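PDB 2O62: hypothetical protein from Nostoc punctiforme, which is of unknown function but folds into two antiparallel beta domains of the calycin type, the second a closed barrel that might hold a small ligand. Local coordinates for residues Gly145-Asp157 with Glu258-Val270. Sequence-based numbering, arbitrary orientation.
Sequences GEWRGQAVTIYRD and EWVSLTLVTEERV
The indole of Trp147 carries Arg269 over one face, with CB of Arg269 4.0 Å from the centroid of the six-membered ring in a CH-pi contact; Glu267 O lies at the ring edge, and NE1 bonds to Leu143 O. At the other end Arg156 lies over a face of Trp259, its CG 3.9 Å from the centroid of the six-membered ring. A bend at chi3 (50°) brings the Arg156 guanidinium almost parallel to that indole, planes 4° apart, and NH1 donates to Trp259 O at 3.1 Å, in the plane of the guanidinium and of the Trp259 carbonyl and nearly straight (176°). Between these ends the strands 145-155 and 259-269 pair antiparallel, first strand with last, and close the barrel. On the face bearing Ala151 and Val265, Thr153 OG1 and Thr263 OG1 share a hydrogen bond of 2.8 Å, each hydroxyl anti to its carbonyl carbon, with Phe184 against both threonines. On the other face Ile154 and Leu262 lie side by side, CG1 of Ile154 4.1 Å from CB of Leu262. Gly149 brings its CA within 4.0 Å of Glu267 CA, so the two backbones come close there. Near the C-terminus, Val270 CG2 packs 3.5 Å from Arg148 CG, while both terminal nitrogens of Arg148 hold Glu146 OE1. The seam thus joins regular backbone pairing to a buried threonine pair whose hydroxyls are tied to each other, one donor being satisfied in a direction left undecided, and Glu267, salt-bridged to Arg248, probably has its buried charge largely offset.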
loop_
_atom_site.group_PDB
_atom_site.type_symbol
_atom_site.label_atom_id
_atom_site.label_comp_id
_atom_site.label_asym_id
_atom_site.label_seq_id
_atom_site.Cartn_x
_atom_site.Cartn_y
_atom_site.Cartn_z
ATOM N N GLY A 145 -19.124 8.486 -2.828
ATOM C CA GLY A 145 -19.122 9.647 -3.680
ATOM C C GLY A 145 -18.318 9.313 -4.905
ATOM O O GLY A 145 -18.226 8.145 -5.280
ATOM N N GLU A 146 -17.713 10.344 -5.480
ATOM C CA GLU A 146 -16.853 10.222 -6.635
ATOM C C GLU A 146 -15.505 10.855 -6.428
ATOM O O GLU A 146 -15.388 11.869 -5.792
ATOM C CB GLU A 146 -17.513 10.898 -7.817
ATOM C CG GLU A 146 -18.708 10.119 -8.300
ATOM C CD GLU A 146 -19.370 10.723 -9.525
ATOM O OE1 GLU A 146 -18.674 11.426 -10.321
ATOM O OE2 GLU A 146 -20.596 10.507 -9.666
ATOM N N TRP A 147 -14.500 10.226 -7.013
ATOM C CA TRP A 147 -13.097 10.553 -6.879
ATOM C C TRP A 147 -12.516 10.596 -8.276
ATOM O O TRP A 147 -12.872 9.759 -9.121
ATOM C CB TRP A 147 -12.361 9.476 -6.069
ATOM C CG TRP A 147 -12.943 9.291 -4.699
ATOM C CD1 TRP A 147 -14.092 8.574 -4.338
ATOM C CD2 TRP A 147 -12.467 9.913 -3.501
ATOM N NE1 TRP A 147 -14.315 8.720 -2.978
ATOM C CE2 TRP A 147 -13.331 9.518 -2.445
ATOM C CE3 TRP A 147 -11.392 10.763 -3.221
ATOM C CZ2 TRP A 147 -13.147 9.969 -1.128
ATOM C CZ3 TRP A 147 -11.211 11.192 -1.924
ATOM C CH2 TRP A 147 -12.069 10.781 -0.892
ATOM N N ARG A 148 -11.651 11.568 -8.534
ATOM C CA ARG A 148 -11.021 11.699 -9.847
ATOM C C ARG A 148 -9.551 11.999 -9.630
ATOM O O ARG A 148 -9.207 12.803 -8.774
ATOM C CB ARG A 148 -11.622 12.891 -10.634
ATOM C CG ARG A 148 -13.068 12.797 -11.086
ATOM C CD ARG A 148 -13.297 11.888 -12.323
ATOM N NE ARG A 148 -14.633 12.111 -12.910
ATOM C CZ ARG A 148 -15.783 11.753 -12.328
ATOM N NH1 ARG A 148 -15.791 11.132 -11.135
ATOM N NH2 ARG A 148 -16.941 12.007 -12.939
ATOM N N GLY A 149 -8.700 11.439 -10.474
ATOM C CA GLY A 149 -7.310 11.747 -10.414
ATOM C C GLY A 149 -6.500 11.134 -11.515
ATOM O O GLY A 149 -6.987 10.937 -12.620
ATOM N N GLN A 150 -5.236 10.888 -11.197
ATOM C CA GLN A 150 -4.228 10.412 -12.138
ATOM C C GLN A 150 -3.428 9.288 -11.453
ATOM O O GLN A 150 -3.366 9.229 -10.241
ATOM C CB GLN A 150 -3.254 11.532 -12.546
ATOM C CG GLN A 150 -3.907 12.636 -13.346
ATOM C CD GLN A 150 -4.699 13.638 -12.497
ATOM O OE1 GLN A 150 -4.239 14.054 -11.425
ATOM N NE2 GLN A 150 -5.881 14.056 -13.002
ATOM N N ALA A 151 -2.838 8.417 -12.252
ATOM C CA ALA A 151 -2.028 7.309 -11.768
ATOM C C ALA A 151 -0.748 7.317 -12.560
ATOM O O ALA A 151 -0.782 7.621 -13.728
ATOM C CB ALA A 151 -2.722 6.009 -11.994
ATOM N N VAL A 152 0.354 7.004 -11.901
ATOM C CA VAL A 152 1.633 6.757 -12.522
ATOM C C VAL A 152 1.990 5.285 -12.300
ATOM O O VAL A 152 1.998 4.824 -11.148
ATOM C CB VAL A 152 2.746 7.587 -11.846
ATOM C CG1 VAL A 152 4.100 7.397 -12.536
ATOM C CG2 VAL A 152 2.373 9.062 -11.855
ATOM N N THR A 153 2.356 4.612 -13.390
ATOM C CA THR A 153 2.835 3.231 -13.344
ATOM C C THR A 153 4.285 3.288 -13.725
ATOM O O THR A 153 4.680 3.832 -14.793
ATOM C CB THR A 153 2.042 2.263 -14.274
ATOM O OG1 THR A 153 0.642 2.257 -13.889
ATOM C CG2 THR A 153 2.618 0.829 -14.177
ATOM N N ILE A 154 5.088 2.712 -12.839
ATOM C CA ILE A 154 6.500 2.497 -13.088
ATOM C C ILE A 154 6.839 0.998 -13.165
ATOM O O ILE A 154 6.110 0.156 -12.669
ATOM C CB ILE A 154 7.373 3.186 -12.012
ATOM C CG1 ILE A 154 7.059 2.695 -10.620
ATOM C CG2 ILE A 154 7.225 4.710 -12.086
ATOM C CD1 ILE A 154 7.973 3.345 -9.575
ATOM N N TYR A 155 7.977 0.712 -13.796
ATOM C CA TYR A 155 8.334 -0.638 -14.237
ATOM C C TYR A 155 9.677 -1.024 -13.692
ATOM O O TYR A 155 10.511 -0.184 -13.449
ATOM C CB TYR A 155 8.321 -0.735 -15.766
ATOM C CG TYR A 155 6.935 -0.401 -16.286
ATOM C CD1 TYR A 155 5.955 -1.370 -16.393
ATOM C CD2 TYR A 155 6.628 0.885 -16.703
ATOM C CE1 TYR A 155 4.676 -1.064 -16.844
ATOM C CE2 TYR A 155 5.366 1.207 -17.169
ATOM C CZ TYR A 155 4.392 0.215 -17.248
ATOM O OH TYR A 155 3.124 0.509 -17.690
ATOM N N ARG A 156 9.869 -2.322 -13.517
ATOM C CA ARG A 156 11.128 -2.847 -13.027
ATOM C C ARG A 156 12.296 -2.686 -13.924
ATOM O O ARG A 156 13.412 -2.598 -13.437
ATOM C CB ARG A 156 10.999 -4.318 -12.767
ATOM C CG ARG A 156 10.070 -4.637 -11.694
ATOM C CD ARG A 156 10.058 -6.109 -11.563
ATOM N NE ARG A 156 11.415 -6.622 -11.489
ATOM C CZ ARG A 156 11.739 -7.877 -11.749
ATOM N NH1 ARG A 156 10.806 -8.775 -12.075
ATOM N NH2 ARG A 156 13.006 -8.257 -11.676
ATOM N N ASP A 157 12.055 -2.710 -15.232
ATOM C CA ASP A 157 13.089 -2.457 -16.216
ATOM C C ASP A 157 13.355 -0.974 -16.340
ATOM O O ASP A 157 14.181 -0.557 -17.125
ATOM C CB ASP A 157 12.718 -3.067 -17.584
ATOM C CG ASP A 157 11.292 -2.752 -18.019
ATOM O OD1 ASP A 157 10.811 -1.644 -17.717
ATOM O OD2 ASP A 157 10.656 -3.612 -18.678
ATOM N N GLU A 258 5.596 -13.229 -11.801
ATOM C CA GLU A 258 6.703 -12.274 -11.876
ATOM C C GLU A 258 6.167 -10.888 -11.550
ATOM O O GLU A 258 5.163 -10.491 -12.095
ATOM C CB GLU A 258 7.322 -12.229 -13.302
ATOM C CG GLU A 258 7.721 -13.539 -13.888
ATOM C CD GLU A 258 7.823 -13.583 -15.444
ATOM O OE1 GLU A 258 7.223 -12.771 -16.172
ATOM O OE2 GLU A 258 8.511 -14.504 -15.947
ATOM N N TRP A 259 6.804 -10.145 -10.640
ATOM C CA TRP A 259 6.495 -8.763 -10.435
ATOM C C TRP A 259 6.763 -7.945 -11.699
ATOM O O TRP A 259 7.820 -8.054 -12.296
ATOM C CB TRP A 259 7.348 -8.239 -9.286
ATOM C CG TRP A 259 7.109 -6.825 -8.957
ATOM C CD1 TRP A 259 5.933 -6.148 -8.971
ATOM C CD2 TRP A 259 8.096 -5.920 -8.502
ATOM N NE1 TRP A 259 6.131 -4.829 -8.560
ATOM C CE2 TRP A 259 7.463 -4.674 -8.271
ATOM C CE3 TRP A 259 9.460 -6.043 -8.247
ATOM C CZ2 TRP A 259 8.150 -3.574 -7.790
ATOM C CZ3 TRP A 259 10.155 -4.919 -7.809
ATOM C CH2 TRP A 259 9.513 -3.706 -7.613
ATOM N N VAL A 260 5.793 -7.158 -12.144
ATOM C CA VAL A 260 5.987 -6.403 -13.378
ATOM C C VAL A 260 5.985 -4.893 -13.181
ATOM O O VAL A 260 6.677 -4.195 -13.907
ATOM C CB VAL A 260 4.977 -6.814 -14.497
ATOM C CG1 VAL A 260 5.244 -8.257 -14.906
ATOM C CG2 VAL A 260 3.600 -6.677 -14.066
ATOM N N SER A 261 5.219 -4.384 -12.223
ATOM C CA SER A 261 5.042 -2.930 -12.140
ATOM C C SER A 261 4.461 -2.481 -10.791
ATOM O O SER A 261 3.990 -3.308 -9.978
ATOM C CB SER A 261 4.181 -2.457 -13.308
ATOM O OG SER A 261 2.820 -2.831 -13.114
ATOM N N LEU A 262 4.477 -1.163 -10.585
ATOM C CA LEU A 262 3.930 -0.528 -9.406
ATOM C C LEU A 262 3.241 0.728 -9.831
ATOM O O LEU A 262 3.758 1.499 -10.638
ATOM C CB LEU A 262 5.050 -0.186 -8.439
ATOM C CG LEU A 262 4.717 0.356 -7.087
ATOM C CD1 LEU A 262 4.082 -0.737 -6.295
ATOM C CD2 LEU A 262 6.037 0.837 -6.385
ATOM N N THR A 263 2.045 0.926 -9.298
ATOM C CA THR A 263 1.196 2.067 -9.645
ATOM C C THR A 263 0.799 2.881 -8.416
ATOM O O THR A 263 0.434 2.312 -7.386
ATOM C CB THR A 263 -0.115 1.546 -10.327
ATOM O OG1 THR A 263 0.252 0.837 -11.532
ATOM C CG2 THR A 263 -1.045 2.677 -10.698
ATOM N N LEU A 264 0.845 4.218 -8.552
ATOM C CA LEU A 264 0.397 5.135 -7.514
ATOM C C LEU A 264 -0.656 6.071 -8.078
ATOM O O LEU A 264 -0.429 6.788 -9.041
ATOM C CB LEU A 264 1.590 5.896 -6.928
ATOM C CG LEU A 264 1.259 6.844 -5.760
ATOM C CD1 LEU A 264 0.812 6.145 -4.587
ATOM C CD2 LEU A 264 2.554 7.639 -5.427
ATOM N N VAL A 265 -1.849 5.957 -7.506
ATOM C CA VAL A 265 -3.018 6.752 -7.857
ATOM C C VAL A 265 -3.173 7.874 -6.829
ATOM O O VAL A 265 -3.121 7.632 -5.634
ATOM C CB VAL A 265 -4.247 5.898 -7.780
ATOM C CG1 VAL A 265 -5.470 6.676 -8.174
ATOM C CG2 VAL A 265 -4.079 4.649 -8.649
ATOM N N THR A 266 -3.351 9.102 -7.293
ATOM C CA THR A 266 -3.737 10.187 -6.397
ATOM C C THR A 266 -5.030 10.749 -6.914
ATOM O O THR A 266 -5.095 11.158 -8.062
ATOM C CB THR A 266 -2.677 11.281 -6.383
ATOM O OG1 THR A 266 -1.393 10.702 -6.137
ATOM C CG2 THR A 266 -2.988 12.298 -5.297
ATOM N N GLU A 267 -6.058 10.808 -6.058
ATOM C CA GLU A 267 -7.385 11.171 -6.458
ATOM C C GLU A 267 -7.990 12.153 -5.473
ATOM O O GLU A 267 -7.671 12.128 -4.285
ATOM C CB GLU A 267 -8.306 9.952 -6.442
ATOM C CG GLU A 267 -7.961 8.827 -7.281
ATOM C CD GLU A 267 -8.821 7.561 -6.972
ATOM O OE1 GLU A 267 -8.975 7.134 -5.784
ATOM O OE2 GLU A 267 -9.293 7.021 -7.983
ATOM N N GLU A 268 -8.876 13.020 -5.965
ATOM C CA GLU A 268 -9.562 13.943 -5.118
ATOM C C GLU A 268 -11.061 13.744 -5.203
ATOM O O GLU A 268 -11.581 13.269 -6.214
ATOM C CB GLU A 268 -9.163 15.378 -5.484
ATOM C CG GLU A 268 -9.547 15.794 -6.862
ATOM C CD GLU A 268 -9.405 17.296 -7.048
ATOM O OE1 GLU A 268 -8.393 17.853 -6.574
ATOM O OE2 GLU A 268 -10.323 17.909 -7.631
ATOM N N ARG A 269 -11.737 14.084 -4.116
ATOM C CA ARG A 269 -13.174 13.920 -4.001
ATOM C C ARG A 269 -13.858 14.980 -4.864
ATOM O O ARG A 269 -13.460 16.135 -4.836
ATOM C CB ARG A 269 -13.607 14.052 -2.536
ATOM C CG ARG A 269 -15.067 13.803 -2.274
ATOM C CD ARG A 269 -15.359 13.949 -0.760
ATOM N NE ARG A 269 -15.071 15.296 -0.252
ATOM C CZ ARG A 269 -15.218 15.676 1.023
ATOM N NH1 ARG A 269 -15.659 14.814 1.929
ATOM N NH2 ARG A 269 -14.904 16.916 1.411
ATOM N N VAL A 270 -14.896 14.574 -5.590
ATOM C CA VAL A 270 -15.636 15.437 -6.462
ATOM C C VAL A 270 -16.829 16.016 -5.740
ATOM O O VAL A 270 -17.559 15.409 -4.929
ATOM C CB VAL A 270 -16.182 14.665 -7.703
ATOM C CG1 VAL A 270 -17.106 15.551 -8.528
ATOM C CG2 VAL A 270 -15.069 14.165 -8.570
ATOM O OXT VAL A 270 -17.108 17.196 -5.984
HETATM O O HOH W 1 -18.216 12.983 -4.065
HETATM O O HOH W 2 8.851 -4.434 -15.521
#